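Local coordinates for protein putative polysaccharide deacetylase (Bdellovibrio bacteriovorus HD100, PDB 5JP6) that probably removes acetyl groups from peptidoglycan as a zinc-binding deacetylase of carbohydrate esterase family 4, used by this predatory bacterium on the prey wall, at residues 107-110 against 111-115. The protein carries 1 engineered substitution. Residues are numbered along the deposited sequence; the frame is centred on the assembly and turned at random.
Sequences SGCK and EELLA
The amide N of E111 comes within 3.2 Å of the O of C109, at too poor an angle for a hydrogen bond, in the first turn of helix 110-126, a compact example of how a helix start is built on an N-cap residue, here the disulfide-bonded C109. E112 turns back over the cap: its chain bends at chi2 (75°), which brings OE1 to 3.3 Å from the CA of C109. OE1 lies equally near the O of C109, but both are acceptors, so the approach is one of proximity and not of bonding.

With L113 comes the first rung of the helical ladder. Its N donates to the O of C109 at 3.0 Å, in an almost straight bond (N-H...O 170°). The leucine side chain then rises beside the same residue, and CD1 meets the SG of C109 at 3.4 Å, an apolar contact at the sulfur of a disulfide. C109 presents that sulfur by holding it between its own N and carbonyl carbon (chi1 58°). One residue therefore serves the helix twice, through its carbonyl and through its sulfur.

L114 makes the second rung. Its N reaches the O of K110 at 2.9 Å, while its CD1 packs 3.8 Å from the CE of K110, the fully extended lysine chain passing the leucine at a slant. A115 adds the third, its N-H going to the backbone O of E111.

The disulfide from C109 to C79 ties this start of helix 110-126 to helix 71-83, whose L82 and Q83 also touch L113. Helix 94-98 lies against K110, L113 and L114 through I97, and R98 adds a further contact with L114. The junction thus belongs to a helical region well away from the zinc site and joins three of its helices.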
loop_
_atom_site.group_PDB
_atom_site.type_symbol
_atom_site.label_atom_id
_atom_site.label_comp_id
_atom_site.label_asym_id
_atom_site.label_seq_id
_atom_site.Cartn_x
_atom_site.Cartn_y
_atom_site.Cartn_z
ATOM N N SER A 107 -11.074 -1.926 22.306
ATOM C CA SER A 107 -12.337 -2.677 22.479
ATOM C C SER A 107 -13.488 -1.797 23.020
ATOM O O SER A 107 -14.677 -2.003 22.703
ATOM C CB SER A 107 -12.124 -3.892 23.375
ATOM O OG SER A 107 -11.563 -3.528 24.623
ATOM N N GLY A 108 -13.114 -0.788 23.791
ATOM C CA GLY A 108 -14.083 0.134 24.404
ATOM C C GLY A 108 -14.781 1.062 23.454
ATOM O O GLY A 108 -15.819 1.584 23.776
ATOM N N CYS A 109 -14.206 1.250 22.270
ATOM C CA CYS A 109 -14.773 2.202 21.314
ATOM C C CYS A 109 -14.637 1.790 19.860
ATOM O O CYS A 109 -15.011 2.555 18.991
ATOM C CB CYS A 109 -14.097 3.580 21.495
ATOM S SG CYS A 109 -12.299 3.554 21.282
ATOM N N LYS A 110 -14.229 0.557 19.574
ATOM C CA LYS A 110 -13.958 0.171 18.188
ATOM C C LYS A 110 -15.171 0.385 17.256
ATOM O O LYS A 110 -15.049 0.990 16.177
ATOM C CB LYS A 110 -13.511 -1.287 18.140
ATOM C CG LYS A 110 -13.059 -1.735 16.763
ATOM C CD LYS A 110 -12.701 -3.192 16.760
ATOM C CE LYS A 110 -12.414 -3.683 15.345
ATOM N NZ LYS A 110 -12.115 -5.128 15.289
ATOM N N GLU A 111 -16.335 -0.099 17.688
ATOM C CA GLU A 111 -17.542 -0.024 16.849
ATOM C C GLU A 111 -17.889 1.439 16.539
ATOM O O GLU A 111 -18.223 1.798 15.397
ATOM C CB GLU A 111 -18.698 -0.743 17.528
ATOM C CG GLU A 111 -19.943 -0.838 16.662
ATOM C CD GLU A 111 -21.107 -1.561 17.334
ATOM O OE1 GLU A 111 -21.003 -1.905 18.531
ATOM O OE2 GLU A 111 -22.133 -1.778 16.650
ATOM N N GLU A 112 -17.759 2.303 17.538
ATOM C CA GLU A 112 -18.118 3.700 17.378
ATOM C C GLU A 112 -17.142 4.396 16.431
ATOM O O GLU A 112 -17.532 5.198 15.590
ATOM C CB GLU A 112 -18.119 4.415 18.742
ATOM C CG GLU A 112 -19.239 3.990 19.681
ATOM C CD GLU A 112 -19.080 2.596 20.360
ATOM O OE1 GLU A 112 -17.976 1.957 20.383
ATOM O OE2 GLU A 112 -20.115 2.127 20.921
ATOM N N LEU A 113 -15.850 4.113 16.602
ATOM C CA LEU A 113 -14.835 4.705 15.728
ATOM C C LEU A 113 -15.021 4.250 14.288
ATOM O O LEU A 113 -14.956 5.058 13.359
ATOM C CB LEU A 113 -13.412 4.371 16.212
ATOM C CG LEU A 113 -13.041 5.003 17.585
ATOM C CD1 LEU A 113 -11.655 4.505 18.036
ATOM C CD2 LEU A 113 -13.059 6.531 17.536
ATOM N N LEU A 114 -15.270 2.960 14.101
ATOM C CA LEU A 114 -15.390 2.460 12.752
ATOM C C LEU A 114 -16.700 2.990 12.120
ATOM O O LEU A 114 -16.743 3.226 10.914
ATOM C CB LEU A 114 -15.246 0.942 12.658
ATOM C CG LEU A 114 -13.850 0.406 13.013
ATOM C CD1 LEU A 114 -13.848 -1.114 12.862
ATOM C CD2 LEU A 114 -12.772 1.069 12.143
ATOM N N ALA A 115 -17.758 3.222 12.925
ATOM C CA ALA A 115 -18.979 3.819 12.390
ATOM C C ALA A 115 -18.665 5.252 11.859
ATOM O O ALA A 115 -19.177 5.665 10.823
ATOM C CB ALA A 115 -20.099 3.826 13.449
#